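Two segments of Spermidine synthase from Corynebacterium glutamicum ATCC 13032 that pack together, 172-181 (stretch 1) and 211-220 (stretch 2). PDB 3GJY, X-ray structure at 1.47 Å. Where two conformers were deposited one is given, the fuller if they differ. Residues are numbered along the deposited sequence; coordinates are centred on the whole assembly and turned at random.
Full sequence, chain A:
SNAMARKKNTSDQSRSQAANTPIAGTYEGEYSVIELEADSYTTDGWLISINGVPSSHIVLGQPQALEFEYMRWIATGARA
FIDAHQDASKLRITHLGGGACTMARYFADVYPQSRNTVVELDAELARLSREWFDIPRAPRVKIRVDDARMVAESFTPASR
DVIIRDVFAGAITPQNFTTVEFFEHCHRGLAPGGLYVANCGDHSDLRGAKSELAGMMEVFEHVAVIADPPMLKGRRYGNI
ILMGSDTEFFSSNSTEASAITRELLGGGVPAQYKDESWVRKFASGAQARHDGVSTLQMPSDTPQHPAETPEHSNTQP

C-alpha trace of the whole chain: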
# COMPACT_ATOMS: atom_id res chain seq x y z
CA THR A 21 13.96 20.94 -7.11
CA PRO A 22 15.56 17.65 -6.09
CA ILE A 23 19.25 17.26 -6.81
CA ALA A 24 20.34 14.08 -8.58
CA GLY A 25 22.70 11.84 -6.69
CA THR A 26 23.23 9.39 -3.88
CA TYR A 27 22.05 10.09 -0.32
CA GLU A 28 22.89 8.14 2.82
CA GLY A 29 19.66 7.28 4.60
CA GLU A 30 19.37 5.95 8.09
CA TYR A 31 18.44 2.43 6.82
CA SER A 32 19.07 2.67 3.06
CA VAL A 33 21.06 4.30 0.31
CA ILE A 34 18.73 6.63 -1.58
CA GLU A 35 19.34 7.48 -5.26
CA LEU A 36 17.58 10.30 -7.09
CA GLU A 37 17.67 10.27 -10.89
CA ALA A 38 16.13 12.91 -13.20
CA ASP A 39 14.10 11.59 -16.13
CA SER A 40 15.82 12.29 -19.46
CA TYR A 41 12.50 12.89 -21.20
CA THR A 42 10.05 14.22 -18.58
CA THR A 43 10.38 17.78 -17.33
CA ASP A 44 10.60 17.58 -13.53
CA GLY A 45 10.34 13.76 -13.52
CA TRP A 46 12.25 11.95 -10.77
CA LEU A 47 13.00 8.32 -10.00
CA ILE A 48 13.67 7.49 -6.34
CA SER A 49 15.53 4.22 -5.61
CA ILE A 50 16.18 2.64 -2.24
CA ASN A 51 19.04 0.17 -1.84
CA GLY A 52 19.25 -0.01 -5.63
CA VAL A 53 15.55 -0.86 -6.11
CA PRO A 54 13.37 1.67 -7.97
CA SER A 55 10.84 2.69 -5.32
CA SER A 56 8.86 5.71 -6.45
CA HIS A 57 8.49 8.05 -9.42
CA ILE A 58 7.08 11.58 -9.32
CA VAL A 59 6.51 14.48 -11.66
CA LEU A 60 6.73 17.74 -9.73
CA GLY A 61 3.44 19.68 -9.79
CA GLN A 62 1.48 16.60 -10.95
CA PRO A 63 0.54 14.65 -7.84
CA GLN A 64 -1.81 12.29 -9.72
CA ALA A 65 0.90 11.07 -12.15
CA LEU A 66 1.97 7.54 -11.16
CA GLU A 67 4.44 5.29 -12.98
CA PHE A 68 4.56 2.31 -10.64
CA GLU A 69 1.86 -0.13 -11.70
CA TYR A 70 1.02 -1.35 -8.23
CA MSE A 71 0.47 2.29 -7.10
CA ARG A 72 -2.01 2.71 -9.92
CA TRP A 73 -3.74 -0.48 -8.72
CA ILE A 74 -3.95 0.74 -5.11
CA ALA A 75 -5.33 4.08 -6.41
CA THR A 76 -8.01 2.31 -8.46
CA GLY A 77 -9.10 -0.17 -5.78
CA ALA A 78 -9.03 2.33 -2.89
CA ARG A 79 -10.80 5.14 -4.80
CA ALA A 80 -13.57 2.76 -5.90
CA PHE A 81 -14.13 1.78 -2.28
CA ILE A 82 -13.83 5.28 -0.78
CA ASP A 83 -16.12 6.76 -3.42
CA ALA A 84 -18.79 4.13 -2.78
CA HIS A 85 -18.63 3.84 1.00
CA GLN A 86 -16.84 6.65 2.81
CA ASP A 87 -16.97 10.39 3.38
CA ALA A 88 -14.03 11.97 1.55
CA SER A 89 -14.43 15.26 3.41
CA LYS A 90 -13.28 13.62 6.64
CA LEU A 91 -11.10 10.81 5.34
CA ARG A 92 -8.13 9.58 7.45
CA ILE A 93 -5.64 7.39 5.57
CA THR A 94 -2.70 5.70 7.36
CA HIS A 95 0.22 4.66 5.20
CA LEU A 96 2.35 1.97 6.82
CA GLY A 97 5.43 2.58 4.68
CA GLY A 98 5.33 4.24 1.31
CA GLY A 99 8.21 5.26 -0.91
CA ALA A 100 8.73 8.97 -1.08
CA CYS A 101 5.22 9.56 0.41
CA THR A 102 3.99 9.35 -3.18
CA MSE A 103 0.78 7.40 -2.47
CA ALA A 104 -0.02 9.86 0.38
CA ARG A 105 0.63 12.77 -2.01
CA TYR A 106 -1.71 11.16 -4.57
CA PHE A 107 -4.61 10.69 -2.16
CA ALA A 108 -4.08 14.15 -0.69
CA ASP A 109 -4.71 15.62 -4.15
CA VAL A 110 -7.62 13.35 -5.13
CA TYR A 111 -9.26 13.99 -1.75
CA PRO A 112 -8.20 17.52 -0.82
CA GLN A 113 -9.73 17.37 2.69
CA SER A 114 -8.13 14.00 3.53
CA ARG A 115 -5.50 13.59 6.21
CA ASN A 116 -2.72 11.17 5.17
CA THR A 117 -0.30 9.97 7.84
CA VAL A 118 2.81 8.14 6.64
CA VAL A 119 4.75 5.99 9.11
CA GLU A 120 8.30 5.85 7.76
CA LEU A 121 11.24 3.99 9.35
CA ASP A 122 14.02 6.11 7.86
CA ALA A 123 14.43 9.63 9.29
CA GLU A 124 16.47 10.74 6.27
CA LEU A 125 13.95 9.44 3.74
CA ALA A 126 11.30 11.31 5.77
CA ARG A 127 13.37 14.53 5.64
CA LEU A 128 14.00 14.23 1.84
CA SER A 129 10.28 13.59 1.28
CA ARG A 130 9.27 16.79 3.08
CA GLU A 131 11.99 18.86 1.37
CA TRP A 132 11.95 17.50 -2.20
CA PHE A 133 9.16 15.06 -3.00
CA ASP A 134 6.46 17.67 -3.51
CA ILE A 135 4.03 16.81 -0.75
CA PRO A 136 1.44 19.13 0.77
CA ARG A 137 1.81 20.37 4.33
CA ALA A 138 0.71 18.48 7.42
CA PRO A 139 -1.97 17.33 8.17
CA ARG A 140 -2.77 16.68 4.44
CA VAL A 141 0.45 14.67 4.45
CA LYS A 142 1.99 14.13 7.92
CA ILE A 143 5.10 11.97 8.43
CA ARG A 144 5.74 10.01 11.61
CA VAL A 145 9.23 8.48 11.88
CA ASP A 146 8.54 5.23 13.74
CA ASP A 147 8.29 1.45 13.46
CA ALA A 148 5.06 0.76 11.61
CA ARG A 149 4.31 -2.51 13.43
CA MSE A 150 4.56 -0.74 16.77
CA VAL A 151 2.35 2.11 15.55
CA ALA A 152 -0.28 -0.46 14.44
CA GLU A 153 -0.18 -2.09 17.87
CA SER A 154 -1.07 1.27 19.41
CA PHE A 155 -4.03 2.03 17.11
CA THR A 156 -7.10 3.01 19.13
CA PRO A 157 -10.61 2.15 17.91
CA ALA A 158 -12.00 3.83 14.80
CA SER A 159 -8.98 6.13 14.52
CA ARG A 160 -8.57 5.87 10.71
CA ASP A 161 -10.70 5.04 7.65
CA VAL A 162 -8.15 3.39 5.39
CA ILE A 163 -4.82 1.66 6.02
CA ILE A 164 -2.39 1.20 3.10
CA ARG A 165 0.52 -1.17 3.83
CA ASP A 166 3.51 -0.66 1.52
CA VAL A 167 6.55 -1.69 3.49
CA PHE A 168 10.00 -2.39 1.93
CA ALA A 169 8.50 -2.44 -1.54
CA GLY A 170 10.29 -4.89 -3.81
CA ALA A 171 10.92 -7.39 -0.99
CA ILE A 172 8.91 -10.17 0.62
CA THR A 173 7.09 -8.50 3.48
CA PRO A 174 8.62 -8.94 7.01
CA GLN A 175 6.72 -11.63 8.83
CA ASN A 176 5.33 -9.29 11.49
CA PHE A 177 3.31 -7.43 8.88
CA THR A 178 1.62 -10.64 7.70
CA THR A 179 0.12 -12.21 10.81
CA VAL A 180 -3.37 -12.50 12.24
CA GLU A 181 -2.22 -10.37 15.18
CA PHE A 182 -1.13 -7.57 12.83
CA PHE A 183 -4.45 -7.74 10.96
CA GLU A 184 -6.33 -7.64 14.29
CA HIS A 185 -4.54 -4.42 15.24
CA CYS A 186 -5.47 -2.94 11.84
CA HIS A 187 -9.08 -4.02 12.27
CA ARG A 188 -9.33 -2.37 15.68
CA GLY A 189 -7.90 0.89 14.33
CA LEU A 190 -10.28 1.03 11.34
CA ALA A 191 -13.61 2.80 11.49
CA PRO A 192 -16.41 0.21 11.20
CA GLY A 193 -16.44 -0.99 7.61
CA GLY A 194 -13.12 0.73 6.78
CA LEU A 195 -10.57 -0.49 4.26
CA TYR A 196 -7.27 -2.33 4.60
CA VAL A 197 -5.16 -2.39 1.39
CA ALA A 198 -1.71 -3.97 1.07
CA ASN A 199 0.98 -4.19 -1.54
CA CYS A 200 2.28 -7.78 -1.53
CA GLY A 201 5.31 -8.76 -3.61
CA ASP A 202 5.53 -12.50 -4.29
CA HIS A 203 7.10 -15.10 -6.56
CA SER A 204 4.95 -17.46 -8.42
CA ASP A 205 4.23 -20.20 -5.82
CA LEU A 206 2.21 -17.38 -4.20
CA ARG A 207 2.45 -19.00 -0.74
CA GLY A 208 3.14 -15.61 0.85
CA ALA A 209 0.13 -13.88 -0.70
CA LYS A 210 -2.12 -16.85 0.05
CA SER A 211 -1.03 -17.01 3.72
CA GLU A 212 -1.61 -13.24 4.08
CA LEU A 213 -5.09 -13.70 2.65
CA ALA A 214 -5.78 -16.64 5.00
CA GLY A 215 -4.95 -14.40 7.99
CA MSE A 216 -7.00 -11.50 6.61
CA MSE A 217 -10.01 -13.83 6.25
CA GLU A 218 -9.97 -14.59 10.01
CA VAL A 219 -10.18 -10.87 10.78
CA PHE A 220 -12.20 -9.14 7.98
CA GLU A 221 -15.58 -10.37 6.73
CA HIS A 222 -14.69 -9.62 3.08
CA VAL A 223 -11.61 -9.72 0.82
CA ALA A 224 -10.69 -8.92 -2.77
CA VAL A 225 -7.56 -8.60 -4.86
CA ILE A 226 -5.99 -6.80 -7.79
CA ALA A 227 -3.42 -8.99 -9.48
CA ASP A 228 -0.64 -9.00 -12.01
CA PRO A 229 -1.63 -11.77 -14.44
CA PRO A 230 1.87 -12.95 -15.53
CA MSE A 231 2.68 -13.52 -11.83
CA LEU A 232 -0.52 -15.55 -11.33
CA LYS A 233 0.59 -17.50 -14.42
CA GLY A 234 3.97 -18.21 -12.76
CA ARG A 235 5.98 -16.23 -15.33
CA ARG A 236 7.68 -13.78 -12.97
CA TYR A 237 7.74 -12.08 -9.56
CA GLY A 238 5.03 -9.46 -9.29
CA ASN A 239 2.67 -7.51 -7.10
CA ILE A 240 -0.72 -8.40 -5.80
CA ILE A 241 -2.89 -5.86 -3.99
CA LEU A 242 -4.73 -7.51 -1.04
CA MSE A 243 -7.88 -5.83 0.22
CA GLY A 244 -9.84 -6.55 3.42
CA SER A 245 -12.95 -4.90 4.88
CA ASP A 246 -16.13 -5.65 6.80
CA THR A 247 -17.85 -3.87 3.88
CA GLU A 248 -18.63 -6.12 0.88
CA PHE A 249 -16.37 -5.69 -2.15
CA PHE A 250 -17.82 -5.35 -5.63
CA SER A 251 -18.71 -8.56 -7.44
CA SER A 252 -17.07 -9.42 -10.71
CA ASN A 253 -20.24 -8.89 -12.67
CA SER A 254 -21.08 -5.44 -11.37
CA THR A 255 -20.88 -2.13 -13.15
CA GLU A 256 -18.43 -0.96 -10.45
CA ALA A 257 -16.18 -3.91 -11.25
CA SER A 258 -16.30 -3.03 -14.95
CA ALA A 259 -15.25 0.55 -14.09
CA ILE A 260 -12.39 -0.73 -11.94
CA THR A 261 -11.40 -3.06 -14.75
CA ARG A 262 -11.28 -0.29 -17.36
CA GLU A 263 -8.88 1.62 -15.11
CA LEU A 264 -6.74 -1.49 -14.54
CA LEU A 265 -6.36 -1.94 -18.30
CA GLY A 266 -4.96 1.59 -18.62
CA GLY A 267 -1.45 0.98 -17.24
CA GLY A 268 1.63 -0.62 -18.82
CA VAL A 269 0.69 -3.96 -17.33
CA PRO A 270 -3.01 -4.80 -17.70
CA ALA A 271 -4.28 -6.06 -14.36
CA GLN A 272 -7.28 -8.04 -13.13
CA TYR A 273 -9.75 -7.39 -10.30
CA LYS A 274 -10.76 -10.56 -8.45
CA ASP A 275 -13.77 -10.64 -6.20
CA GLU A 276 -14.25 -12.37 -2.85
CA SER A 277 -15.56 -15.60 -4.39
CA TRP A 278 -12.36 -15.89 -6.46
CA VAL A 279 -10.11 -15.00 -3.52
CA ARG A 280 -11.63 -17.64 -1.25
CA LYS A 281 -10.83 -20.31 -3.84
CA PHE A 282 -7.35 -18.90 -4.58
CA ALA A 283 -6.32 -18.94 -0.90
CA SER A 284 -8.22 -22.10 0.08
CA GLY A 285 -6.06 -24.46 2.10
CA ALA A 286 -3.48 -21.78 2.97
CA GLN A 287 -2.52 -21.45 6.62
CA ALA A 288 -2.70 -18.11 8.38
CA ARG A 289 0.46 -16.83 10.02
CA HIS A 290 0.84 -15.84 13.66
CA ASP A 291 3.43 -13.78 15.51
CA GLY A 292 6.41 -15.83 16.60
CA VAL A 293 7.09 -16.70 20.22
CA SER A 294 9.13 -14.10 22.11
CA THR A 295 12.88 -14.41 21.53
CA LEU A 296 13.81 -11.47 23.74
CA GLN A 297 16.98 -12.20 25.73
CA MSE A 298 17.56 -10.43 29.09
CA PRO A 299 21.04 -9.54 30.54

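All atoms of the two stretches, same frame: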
# COMPACT_ATOMS: atom_id res chain seq x y z
N ILE A 172 9.93 -9.41 -0.10
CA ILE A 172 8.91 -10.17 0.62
C ILE A 172 8.64 -9.46 1.96
O ILE A 172 9.56 -8.95 2.63
CB ILE A 172 9.32 -11.67 0.80
CG1 ILE A 172 10.55 -11.80 1.70
CG2 ILE A 172 9.53 -12.33 -0.60
CD1 ILE A 172 10.65 -13.12 2.48
N THR A 173 7.38 -9.37 2.35
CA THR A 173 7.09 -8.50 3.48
C THR A 173 7.65 -9.13 4.79
O THR A 173 7.54 -10.34 4.92
CB THR A 173 5.58 -8.08 3.45
OG1 THR A 173 5.00 -8.07 4.75
CG2 THR A 173 4.76 -8.97 2.47
N PRO A 174 8.27 -8.33 5.71
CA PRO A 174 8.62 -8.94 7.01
C PRO A 174 7.44 -9.64 7.66
O PRO A 174 6.28 -9.18 7.54
CB PRO A 174 9.05 -7.78 7.88
CG PRO A 174 9.49 -6.72 6.90
CD PRO A 174 8.64 -6.90 5.68
N GLN A 175 7.74 -10.73 8.35
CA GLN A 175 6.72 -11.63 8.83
C GLN A 175 5.73 -10.93 9.75
O GLN A 175 4.51 -11.22 9.69
CB GLN A 175 7.39 -12.83 9.52
CG GLN A 175 6.45 -14.00 9.74
CD GLN A 175 5.81 -13.94 11.09
OE1 GLN A 175 5.99 -12.98 11.82
NE2 GLN A 175 5.02 -14.97 11.43
N ASN A 176 6.21 -9.96 10.54
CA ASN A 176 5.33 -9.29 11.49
C ASN A 176 4.29 -8.35 10.91
O ASN A 176 3.44 -7.86 11.63
CB ASN A 176 6.09 -8.66 12.67
CG ASN A 176 7.01 -7.57 12.28
OD1 ASN A 176 7.23 -7.29 11.11
ND2 ASN A 176 7.62 -6.95 13.31
N PHE A 177 4.34 -8.16 9.60
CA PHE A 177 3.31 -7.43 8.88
C PHE A 177 2.34 -8.37 8.19
O PHE A 177 1.48 -7.90 7.43
CB PHE A 177 3.96 -6.51 7.83
CG PHE A 177 4.65 -5.35 8.43
CD1 PHE A 177 3.94 -4.31 9.00
CD2 PHE A 177 6.05 -5.31 8.48
CE1 PHE A 177 4.61 -3.21 9.56
CE2 PHE A 177 6.71 -4.22 9.05
CZ PHE A 177 5.99 -3.18 9.59
N THR A 178 2.43 -9.68 8.44
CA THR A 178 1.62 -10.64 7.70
C THR A 178 0.76 -11.56 8.57
O THR A 178 0.15 -12.51 8.05
CB THR A 178 2.49 -11.52 6.77
OG1 THR A 178 3.22 -12.45 7.57
CG2 THR A 178 3.43 -10.65 5.95
N THR A 179 0.73 -11.29 9.86
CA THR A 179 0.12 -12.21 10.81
C THR A 179 -1.29 -11.78 11.19
O THR A 179 -1.68 -10.60 11.08
CB THR A 179 0.92 -12.28 12.12
OG1 THR A 179 0.97 -10.97 12.69
CG2 THR A 179 2.31 -12.78 11.86
N VAL A 180 -2.03 -12.75 11.72
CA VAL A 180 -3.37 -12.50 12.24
C VAL A 180 -3.33 -11.39 13.29
O VAL A 180 -4.18 -10.50 13.30
CB VAL A 180 -3.94 -13.80 12.82
CG1 VAL A 180 -5.19 -13.50 13.70
CG2 VAL A 180 -4.23 -14.82 11.68
N GLU A 181 -2.30 -11.39 14.13
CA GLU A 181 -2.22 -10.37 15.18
C GLU A 181 -2.07 -8.98 14.57
O GLU A 181 -2.72 -8.03 15.03
CB GLU A 181 -1.04 -10.67 16.13
CG GLU A 181 -1.27 -11.90 17.04
CD GLU A 181 -1.03 -13.21 16.33
OE1 GLU A 181 -0.42 -13.24 15.23
OE2 GLU A 181 -1.45 -14.25 16.91
N SER A 211 -1.03 -17.01 2.26
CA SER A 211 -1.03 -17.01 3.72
C SER A 211 -1.49 -15.66 4.28
O SER A 211 -2.17 -15.60 5.31
CB SER A 211 0.35 -17.39 4.25
OG SER A 211 0.54 -18.80 4.13
N GLU A 212 -1.14 -14.56 3.60
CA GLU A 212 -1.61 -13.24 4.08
C GLU A 212 -3.12 -13.22 3.98
O GLU A 212 -3.81 -12.78 4.92
CB GLU A 212 -1.03 -12.08 3.25
CG GLU A 212 0.45 -11.90 3.46
CD GLU A 212 0.86 -10.47 3.32
OE1 GLU A 212 0.19 -9.67 3.99
OE2 GLU A 212 1.88 -10.19 2.66
N LEU A 213 -3.64 -13.63 2.82
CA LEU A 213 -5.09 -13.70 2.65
C LEU A 213 -5.79 -14.59 3.70
O LEU A 213 -6.87 -14.22 4.21
CB LEU A 213 -5.50 -14.15 1.23
CG LEU A 213 -5.17 -13.06 0.19
CD1 LEU A 213 -5.08 -13.71 -1.21
CD2 LEU A 213 -6.23 -11.98 0.21
N ALA A 214 -5.23 -15.77 3.97
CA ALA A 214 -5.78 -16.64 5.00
C ALA A 214 -5.91 -15.91 6.36
O ALA A 214 -6.94 -15.99 7.03
CB ALA A 214 -4.95 -17.95 5.14
N GLY A 215 -4.90 -15.12 6.72
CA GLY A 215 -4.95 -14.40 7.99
C GLY A 215 -5.98 -13.28 7.93
O GLY A 215 -6.73 -13.08 8.87
N MSE A 216 -6.01 -12.57 6.80
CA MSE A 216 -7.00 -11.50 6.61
C MSE A 216 -8.43 -12.04 6.73
O MSE A 216 -9.31 -11.36 7.28
CB MSE A 216 -6.80 -10.80 5.26
CG MSE A 216 -5.46 -10.02 5.26
SE MSE A 216 -4.94 -9.55 3.44
CE MSE A 216 -6.39 -8.31 3.13
N MSE A 217 -8.66 -13.26 6.22
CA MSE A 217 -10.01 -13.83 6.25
C MSE A 217 -10.50 -14.21 7.66
O MSE A 217 -11.70 -14.35 7.87
CB MSE A 217 -10.13 -15.01 5.28
CG MSE A 217 -10.16 -14.57 3.84
SE MSE A 217 -10.32 -16.07 2.64
CE MSE A 217 -8.55 -16.28 2.26
N GLU A 218 -9.57 -14.37 8.61
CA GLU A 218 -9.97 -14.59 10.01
C GLU A 218 -10.42 -13.30 10.69
O GLU A 218 -11.03 -13.32 11.76
CB GLU A 218 -8.78 -15.12 10.82
CG GLU A 218 -8.33 -16.47 10.55
CD GLU A 218 -7.38 -16.95 11.65
OE1 GLU A 218 -7.45 -16.48 12.82
OE2 GLU A 218 -6.55 -17.79 11.32
N VAL A 219 -10.03 -12.16 10.13
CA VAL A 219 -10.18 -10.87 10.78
C VAL A 219 -11.26 -9.99 10.11
O VAL A 219 -12.05 -9.32 10.82
CB VAL A 219 -8.84 -10.15 10.79
CG1 VAL A 219 -8.97 -8.75 11.37
CG2 VAL A 219 -7.84 -10.95 11.62
N PHE A 220 -11.25 -9.94 8.78
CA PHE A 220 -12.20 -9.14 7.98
C PHE A 220 -13.27 -10.05 7.41
O PHE A 220 -12.97 -11.16 6.96
CB PHE A 220 -11.46 -8.45 6.82
CG PHE A 220 -10.44 -7.42 7.28
CD1 PHE A 220 -10.85 -6.18 7.72
CD2 PHE A 220 -9.09 -7.77 7.41
CE1 PHE A 220 -9.92 -5.23 8.18
CE2 PHE A 220 -8.14 -6.82 7.86
CZ PHE A 220 -8.58 -5.56 8.28
O HOH W 1 -1.70 -14.63 7.87

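No direct hydrogen bond joins these two stretches; the polar link between them is a backbone-to-backbone bridge through one water, which donates to Thr178 O (2.8 Å from the water oxygen) and to Ser211 O (2.8 Å from the same oxygen). Two carbonyls cannot bond to each other, since both are acceptors, and a water with two protons to give satisfies both at once.

Stretch 2 is mostly helix, whereas stretch 1 passes from loop through a short 3-10 turn at 175-177 and enters a new helix at Val180. The CA atoms of the two stretches come closest where that helix starts, 4.9 Å between Val180 CA and Gly215 CA. Glycine suits this spot because it presents no side chain. An ideal CB on Gly215 would point toward stretch 1 and sit 3.5 Å from Val180 CG2, tight for two carbons. Without it, Val180 CG2 rests 3.8 Å from Gly215 CA. Four residues on, Val219 extends the apolar patch, its CG2 lying 4.2 Å from Val180 CG1; two compact branched side chains meet here by van der Waals contact. Glu218 is exposed, and its OE2 approaches Val180 CG2 at 3.8 Å, so the carboxylate borders the valine without bonding to it.

At the other end, Glu212 begins sideways but its long side chain reaches stretch 1. Its OE2 lies 3.1 Å from Thr173 CG2 and 3.7 Å from Thr178 CG2, so the carboxylate lies against two threonine methyls in packing contacts, the 3.1 Å one being short; both its oxygens find hydrogen bonds elsewhere in the structure.

The threonine hydroxyls do not bond to stretch 2. Thr178 OG1 donates to Gln175 O at 2.8 Å, reinforcing the turn that Thr178 N closes on Gln175 O at 2.9 Å. Thr179, with its CB directed away from stretch 2, is the N-cap of the helix that carries Val180 into the contact; its short hydroxyl side chain suits that position, capping a backbone N just past the stretch.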